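PDB 2OT9: YaeQ family protein from Pseudomonas syringae pv. tomato, which is of unknown function but belongs to the YaeQ family of the PDDEXK nuclease-like clan, so a nucleic-acid-related role is possible though unproven. Local coordinates for residues 7-18 and 146-157. Sequence-based numbering, arbitrary orientation.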
ATOM      1  N   THR A   7     -16.712  -0.089   7.925  1.00 40.18           N
ATOM      2  CA  THR A   7     -15.626  -0.523   8.809  1.00 38.48           C
ATOM      3  C   THR A   7     -15.263  -1.981   8.526  1.00 36.76           C
ATOM      4  O   THR A   7     -16.140  -2.850   8.475  1.00 36.12           O
ATOM      5  CB  THR A   7     -15.996  -0.348  10.288  1.00 38.91           C
ATOM      6  OG1 THR A   7     -16.319   1.025  10.527  1.00 40.59           O
ATOM      7  CG2 THR A   7     -14.843  -0.748  11.194  1.00 38.97           C
ATOM      8  N   TYR A   8     -13.970  -2.226   8.308  1.00 34.32           N
ATOM      9  CA  TYR A   8     -13.456  -3.569   8.104  1.00 32.39           C
ATOM     10  C   TYR A   8     -12.455  -3.912   9.204  1.00 31.29           C
ATOM     11  O   TYR A   8     -11.762  -3.037   9.714  1.00 30.24           O
ATOM     12  CB  TYR A   8     -12.745  -3.671   6.756  1.00 32.64           C
ATOM     13  CG  TYR A   8     -13.653  -3.648   5.552  1.00 31.69           C
ATOM     14  CD1 TYR A   8     -13.905  -4.808   4.825  1.00 32.19           C
ATOM     15  CD2 TYR A   8     -14.256  -2.471   5.138  1.00 32.35           C
ATOM     16  CE1 TYR A   8     -14.739  -4.793   3.704  1.00 32.68           C
ATOM     17  CE2 TYR A   8     -15.094  -2.451   4.029  1.00 35.17           C
ATOM     18  CZ  TYR A   8     -15.317  -3.614   3.312  1.00 33.99           C
ATOM     19  OH  TYR A   8     -16.132  -3.587   2.206  1.00 36.50           O
ATOM     20  N   LYS A   9     -12.384  -5.189   9.541  1.00 30.47           N
ATOM     21  CA  LYS A   9     -11.379  -5.705  10.457  1.00 30.26           C
ATOM     22  C   LYS A   9     -10.395  -6.556   9.661  1.00 29.84           C
ATOM     23  O   LYS A   9     -10.807  -7.475   8.943  1.00 30.22           O
ATOM     24  CB  LYS A   9     -12.046  -6.552  11.533  1.00 30.61           C
ATOM     25  CG  LYS A   9     -13.111  -5.799  12.359  1.00 33.42           C
ATOM     26  CD  LYS A   9     -12.511  -5.202  13.626  1.00 36.69           C
ATOM     27  CE  LYS A   9     -13.446  -4.190  14.273  1.00 39.49           C
ATOM     28  NZ  LYS A   9     -12.966  -3.865  15.655  1.00 42.09           N
ATOM     29  N   PHE A  10      -9.106  -6.242   9.793  1.00 28.01           N
ATOM     30  CA  PHE A  10      -8.038  -6.920   9.080  1.00 26.69           C
ATOM     31  C   PHE A  10      -7.264  -7.761  10.093  1.00 27.10           C
ATOM     32  O   PHE A  10      -6.774  -7.230  11.101  1.00 27.09           O
ATOM     33  CB  PHE A  10      -7.134  -5.867   8.446  1.00 26.59           C
ATOM     34  CG  PHE A  10      -5.999  -6.408   7.606  1.00 24.44           C
ATOM     35  CD1 PHE A  10      -6.169  -7.489   6.747  1.00 23.18           C
ATOM     36  CD2 PHE A  10      -4.781  -5.741   7.593  1.00 25.19           C
ATOM     37  CE1 PHE A  10      -5.115  -7.917   5.933  1.00 22.20           C
ATOM     38  CE2 PHE A  10      -3.735  -6.167   6.781  1.00 24.11           C
ATOM     39  CZ  PHE A  10      -3.905  -7.253   5.947  1.00 22.51           C
ATOM     40  N   GLU A  11      -7.197  -9.066   9.836  1.00 26.03           N
ATOM     41  CA  GLU A  11      -6.400  -9.999  10.641  1.00 25.62           C
ATOM     42  C   GLU A  11      -5.255 -10.533   9.778  1.00 25.10           C
ATOM     43  O   GLU A  11      -5.479 -11.271   8.805  1.00 24.32           O
ATOM     44  CB  GLU A  11      -7.275 -11.144  11.181  1.00 25.79           C
ATOM     45  CG  GLU A  11      -8.548 -10.640  11.897  1.00 27.64           C
ATOM     46  CD  GLU A  11      -9.342 -11.743  12.580  0.75 31.17           C
ATOM     47  OE1 GLU A  11      -8.932 -12.917  12.483  1.00 34.47           O
ATOM     48  OE2 GLU A  11     -10.371 -11.430  13.220  0.75 30.82           O
ATOM     49  N   LEU A  12      -4.033 -10.131  10.123  1.00 24.33           N
ATOM     50  CA  LEU A  12      -2.861 -10.465   9.315  1.00 24.36           C
ATOM     51  C   LEU A  12      -1.879 -11.376  10.063  1.00 24.45           C
ATOM     52  O   LEU A  12      -1.364 -10.988  11.116  1.00 24.58           O
ATOM     53  CB  LEU A  12      -2.137  -9.180   8.879  1.00 24.23           C
ATOM     54  CG  LEU A  12      -0.768  -9.288   8.182  1.00 24.69           C
ATOM     55  CD1 LEU A  12      -0.875 -10.017   6.837  1.00 24.19           C
ATOM     56  CD2 LEU A  12      -0.176  -7.889   7.975  1.00 23.07           C
ATOM     57  N   ASN A  13      -1.641 -12.579   9.532  1.00 24.25           N
ATOM     58  CA  ASN A  13      -0.498 -13.398   9.957  1.00 24.69           C
ATOM     59  C   ASN A  13       0.625 -13.222   8.949  1.00 24.50           C
ATOM     60  O   ASN A  13       0.528 -13.702   7.811  1.00 24.96           O
ATOM     61  CB  ASN A  13      -0.859 -14.886  10.080  1.00 25.36           C
ATOM     62  CG  ASN A  13      -1.931 -15.142  11.126  1.00 27.95           C
ATOM     63  OD1 ASN A  13      -1.968 -14.488  12.163  1.00 31.54           O
ATOM     64  ND2 ASN A  13      -2.801 -16.100  10.858  1.00 29.40           N
ATOM     65  N   LEU A  14       1.676 -12.522   9.365  1.00 23.89           N
ATOM     66  CA  LEU A  14       2.775 -12.147   8.473  1.00 24.01           C
ATOM     67  C   LEU A  14       4.033 -12.966   8.738  1.00 23.92           C
ATOM     68  O   LEU A  14       4.499 -13.048   9.887  1.00 24.04           O
ATOM     69  CB  LEU A  14       3.064 -10.648   8.647  1.00 23.64           C
ATOM     70  CG  LEU A  14       4.231 -10.011   7.871  1.00 24.88           C
ATOM     71  CD1 LEU A  14       4.029 -10.111   6.348  1.00 22.82           C
ATOM     72  CD2 LEU A  14       4.421  -8.566   8.327  1.00 24.79           C
ATOM     73  N   THR A  15       4.555 -13.595   7.681  1.00 24.26           N
ATOM     74  CA  THR A  15       5.818 -14.347   7.712  1.00 24.49           C
ATOM     75  C   THR A  15       6.706 -13.764   6.610  1.00 25.35           C
ATOM     76  O   THR A  15       6.649 -14.191   5.440  1.00 25.41           O
ATOM     77  CB  THR A  15       5.601 -15.868   7.449  1.00 24.77           C
ATOM     78  OG1 THR A  15       4.754 -16.418   8.465  1.00 23.54           O
ATOM     79  CG2 THR A  15       6.908 -16.605   7.481  1.00 24.84           C
ATOM     80  N   ASP A  16       7.492 -12.763   6.979  1.00 24.56           N
ATOM     81  CA  ASP A  16       8.315 -12.052   6.014  1.00 25.05           C
ATOM     82  C   ASP A  16       9.734 -12.580   6.150  1.00 24.57           C
ATOM     83  O   ASP A  16      10.477 -12.205   7.060  1.00 24.41           O
ATOM     84  CB  ASP A  16       8.208 -10.540   6.250  1.00 24.49           C
ATOM     85  CG  ASP A  16       9.119  -9.719   5.349  1.00 26.21           C
ATOM     86  OD1 ASP A  16      10.028 -10.262   4.678  1.00 26.99           O
ATOM     87  OD2 ASP A  16       8.916  -8.487   5.323  1.00 28.27           O
ATOM     88  N   LEU A  17      10.090 -13.485   5.246  1.00 24.44           N
ATOM     89  CA  LEU A  17      11.379 -14.157   5.308  1.00 24.69           C
ATOM     90  C   LEU A  17      12.523 -13.268   4.846  1.00 25.30           C
ATOM     91  O   LEU A  17      13.665 -13.529   5.167  1.00 25.27           O
ATOM     92  CB  LEU A  17      11.341 -15.442   4.484  1.00 24.42           C
ATOM     93  CG  LEU A  17      10.275 -16.443   4.920  1.00 24.14           C
ATOM     94  CD1 LEU A  17      10.299 -17.616   3.994  1.00 22.35           C
ATOM     95  CD2 LEU A  17      10.468 -16.895   6.374  1.00 23.76           C
ATOM     96  N   ASP A  18      12.208 -12.228   4.088  1.00 25.48           N
ATOM     97  CA  ASP A  18      13.223 -11.280   3.616  1.00 26.56           C
ATOM     98  C   ASP A  18      13.717 -10.365   4.736  1.00 26.49           C
ATOM     99  O   ASP A  18      14.900 -10.028   4.785  1.00 26.49           O
ATOM    100  CB  ASP A  18      12.668 -10.444   2.463  1.00 27.05           C
ATOM    101  CG  ASP A  18      12.475 -11.255   1.189  1.00 29.07           C
ATOM    102  OD1 ASP A  18      12.999 -12.394   1.114  1.00 29.06           O
ATOM    103  OD2 ASP A  18      11.796 -10.751   0.264  1.00 30.33           O
ATOM    104  N   ARG A 146     -16.230  -8.401   5.520  1.00 27.60           N
ATOM    105  CA  ARG A 146     -15.984  -7.387   6.544  1.00 28.23           C
ATOM    106  C   ARG A 146     -14.797  -7.740   7.440  1.00 27.63           C
ATOM    107  O   ARG A 146     -14.098  -6.851   7.924  1.00 27.61           O
ATOM    108  CB  ARG A 146     -17.251  -7.135   7.370  1.00 28.60           C
ATOM    109  CG  ARG A 146     -18.453  -6.648   6.521  1.00 31.50           C
ATOM    110  CD  ARG A 146     -18.217  -5.247   5.948  1.00 35.70           C
ATOM    111  NE  ARG A 146     -18.099  -4.271   7.030  1.00 39.23           N
ATOM    112  CZ  ARG A 146     -19.123  -3.624   7.582  0.70 40.08           C
ATOM    113  NH1 ARG A 146     -20.361  -3.814   7.135  1.00 41.66           N
ATOM    114  NH2 ARG A 146     -18.906  -2.765   8.570  1.00 40.77           N
ATOM    115  N   VAL A 147     -14.587  -9.033   7.660  1.00 27.28           N
ATOM    116  CA  VAL A 147     -13.399  -9.506   8.370  1.00 27.59           C
ATOM    117  C   VAL A 147     -12.466 -10.148   7.330  1.00 26.97           C
ATOM    118  O   VAL A 147     -12.786 -11.190   6.744  1.00 26.18           O
ATOM    119  CB  VAL A 147     -13.729 -10.471   9.553  1.00 27.87           C
ATOM    120  CG1 VAL A 147     -12.475 -10.806  10.337  1.00 28.69           C
ATOM    121  CG2 VAL A 147     -14.782  -9.862  10.497  1.00 29.11           C
ATOM    122  N   ILE A 148     -11.346  -9.478   7.082  1.00 26.22           N
ATOM    123  CA  ILE A 148     -10.356  -9.907   6.106  1.00 26.14           C
ATOM    124  C   ILE A 148      -9.242 -10.650   6.834  1.00 26.65           C
ATOM    125  O   ILE A 148      -8.500 -10.058   7.629  1.00 26.97           O
ATOM    126  CB  ILE A 148      -9.758  -8.700   5.366  1.00 26.09           C
ATOM    127  CG1 ILE A 148     -10.877  -7.836   4.756  1.00 26.86           C
ATOM    128  CG2 ILE A 148      -8.758  -9.152   4.318  1.00 24.62           C
ATOM    129  CD1 ILE A 148     -10.524  -6.370   4.669  1.00 28.62           C
ATOM    130  N   LYS A 149      -9.130 -11.945   6.551  1.00 26.30           N
ATOM    131  CA  LYS A 149      -8.111 -12.800   7.168  1.00 26.09           C
ATOM    132  C   LYS A 149      -7.126 -13.230   6.096  1.00 24.98           C
ATOM    133  O   LYS A 149      -7.494 -13.941   5.148  1.00 23.81           O
ATOM    134  CB  LYS A 149      -8.756 -14.027   7.800  1.00 26.15           C
ATOM    135  CG  LYS A 149      -9.894 -13.699   8.741  1.00 29.47           C
ATOM    136  CD  LYS A 149     -10.539 -14.980   9.236  1.00 35.07           C
ATOM    137  CE  LYS A 149     -11.213 -14.784  10.582  1.00 38.22           C
ATOM    138  NZ  LYS A 149     -12.435 -13.958  10.424  1.00 40.92           N
ATOM    139  N   TRP A 150      -5.891 -12.757   6.225  1.00 24.10           N
ATOM    140  CA  TRP A 150      -4.841 -13.097   5.279  1.00 24.01           C
ATOM    141  C   TRP A 150      -3.668 -13.735   5.995  1.00 24.62           C
ATOM    142  O   TRP A 150      -3.200 -13.209   7.017  1.00 24.30           O
ATOM    143  CB  TRP A 150      -4.293 -11.833   4.622  1.00 23.58           C
ATOM    144  CG  TRP A 150      -5.087 -11.266   3.480  1.00 23.00           C
ATOM    145  CD1 TRP A 150      -6.302 -11.682   2.994  1.00 23.17           C
ATOM    146  CD2 TRP A 150      -4.704 -10.134   2.700  1.00 23.25           C
ATOM    147  NE1 TRP A 150      -6.679 -10.871   1.927  1.00 22.52           N
ATOM    148  CE2 TRP A 150      -5.721  -9.910   1.745  1.00 22.58           C
ATOM    149  CE3 TRP A 150      -3.584  -9.285   2.717  1.00 21.29           C
ATOM    150  CZ2 TRP A 150      -5.650  -8.870   0.803  1.00 22.78           C
ATOM    151  CZ3 TRP A 150      -3.517  -8.251   1.790  1.00 23.14           C
ATOM    152  CH2 TRP A 150      -4.549  -8.050   0.850  1.00 23.32           C
ATOM    153  N   ASP A 151      -3.156 -14.827   5.428  1.00 24.92           N
ATOM    154  CA  ASP A 151      -1.796 -15.260   5.749  1.00 26.15           C
ATOM    155  C   ASP A 151      -0.905 -14.755   4.633  1.00 26.07           C
ATOM    156  O   ASP A 151      -1.142 -15.063   3.462  1.00 27.04           O
ATOM    157  CB  ASP A 151      -1.690 -16.777   5.796  1.00 26.46           C
ATOM    158  CG  ASP A 151      -2.313 -17.385   7.043  1.00 29.42           C
ATOM    159  OD1 ASP A 151      -2.918 -16.671   7.876  1.00 31.94           O
ATOM    160  OD2 ASP A 151      -2.169 -18.615   7.193  1.00 34.28           O
ATOM    161  N   VAL A 152       0.123 -13.996   4.990  1.00 25.90           N
ATOM    162  CA  VAL A 152       1.047 -13.435   4.010  1.00 25.14           C
ATOM    163  C   VAL A 152       2.463 -13.956   4.243  1.00 25.71           C
ATOM    164  O   VAL A 152       2.993 -13.875   5.363  1.00 24.92           O
ATOM    165  CB  VAL A 152       1.041 -11.888   4.046  1.00 25.27           C
ATOM    166  CG1 VAL A 152       2.150 -11.296   3.144  1.00 23.58           C
ATOM    167  CG2 VAL A 152      -0.336 -11.338   3.620  1.00 25.41           C
HETATM  168  N   MSE A 153       3.057 -14.512   3.188  1.00 25.32           N
HETATM  169  CA  MSE A 153       4.466 -14.866   3.203  1.00 25.38           C
HETATM  170  C   MSE A 153       5.184 -13.999   2.176  1.00 25.50           C
HETATM  171  O   MSE A 153       4.725 -13.857   1.028  1.00 25.06           O
HETATM  172  CB  MSE A 153       4.683 -16.348   2.907  1.00 25.69           C
HETATM  173  CG  MSE A 153       6.175 -16.728   2.744  1.00 27.89           C
HETATM  174 SE   MSE A 153       6.467 -18.639   2.662  0.45 30.55          SE
HETATM  175  CE  MSE A 153       6.243 -19.003   4.544  1.00 32.26           C
ATOM    176  N   ILE A 154       6.294 -13.401   2.597  1.00 24.80           N
ATOM    177  CA  ILE A 154       7.121 -12.590   1.696  1.00 24.70           C
ATOM    178  C   ILE A 154       8.477 -13.279   1.547  1.00 25.13           C
ATOM    179  O   ILE A 154       9.220 -13.469   2.536  1.00 24.62           O
ATOM    180  CB  ILE A 154       7.257 -11.128   2.212  1.00 24.46           C
ATOM    181  CG1 ILE A 154       5.856 -10.506   2.412  1.00 23.92           C
ATOM    182  CG2 ILE A 154       8.127 -10.274   1.258  1.00 25.38           C
ATOM    183  CD1 ILE A 154       5.860  -9.073   2.971  1.00 21.58           C
ATOM    184  N   SER A 155       8.783 -13.674   0.315  1.00 24.91           N
ATOM    185  CA  SER A 155      10.006 -14.406   0.025  1.00 26.06           C
ATOM    186  C   SER A 155      10.622 -13.947  -1.298  1.00 26.36           C
ATOM    187  O   SER A 155       9.953 -13.928  -2.336  1.00 26.06           O
ATOM    188  CB  SER A 155       9.701 -15.909  -0.003  1.00 25.79           C
ATOM    189  OG  SER A 155      10.873 -16.661  -0.269  1.00 28.90           O
ATOM    190  N   GLU A 156      11.897 -13.563  -1.251  1.00 26.91           N
ATOM    191  CA  GLU A 156      12.606 -13.068  -2.435  1.00 27.91           C
ATOM    192  C   GLU A 156      11.825 -11.967  -3.173  1.00 27.92           C
ATOM    193  O   GLU A 156      11.765 -11.947  -4.414  1.00 28.62           O
ATOM    194  CB  GLU A 156      12.976 -14.240  -3.363  1.00 28.19           C
ATOM    195  CG  GLU A 156      13.829 -15.309  -2.661  1.00 30.99           C
ATOM    196  CD  GLU A 156      14.334 -16.417  -3.581  0.80 34.65           C
ATOM    197  OE1 GLU A 156      14.050 -16.379  -4.799  0.80 36.50           O
ATOM    198  OE2 GLU A 156      15.033 -17.331  -3.076  0.80 36.31           O
ATOM    199  N   GLY A 157      11.209 -11.065  -2.408  1.00 27.22           N
ATOM    200  CA  GLY A 157      10.485  -9.935  -2.986  1.00 27.00           C
ATOM    201  C   GLY A 157       9.066 -10.238  -3.455  1.00 26.81           C
ATOM    202  O   GLY A 157       8.323  -9.309  -3.811  1.00 27.09           O
TER
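Parallel beta pairing joins strand 6-16 to strand 147-155 within the mixed sheet of this PDDEXK-clan protein, bringing together chain regions 128 residues apart. The ladder runs in register from Lys-9 beside Val-147 to Asp-16 beside Ile-154; Lys-9, Glu-11, Asn-13 and Thr-15 each bond through both N and O, for example Glu-11 N to Ile-148 O (2.7 Å). Strand 21-31 flanks the pair beyond strand 6-16, and strand 158-163 beyond strand 147-155. On the buried face, beneath Leu-44 of helix 37-49, the edge of Phe-10 is turned to the face of Trp-150 in an offset edge-to-face pair, planes at 87°. CG of Phe-10 lies anti to the backbone N (chi1 -177°), which carries CE1 across to within 3.8 Å of Trp-150 CE3. Further along, Leu-12 CD1 packs on Val-152 CG2 at 3.5 Å. The other face is more polar: Asn-13 ND2 donates to Asp-151 OD1 (3.0 Å) from outside the carboxylate plane, while Asn-13 OD1 bonds Ser-24. At one end Arg-146, its chain bent twice, lays CD over a face of Tyr-8 and grips Thr-7 O side-on with NE and NH2. At the other, the Asp-18 carboxylate receives the turn after strand 147-155 on two syn lone pairs, OD1 taking Glu-156 N at 2.9 Å and OD2 taking Gly-157 N at 2.8 Å.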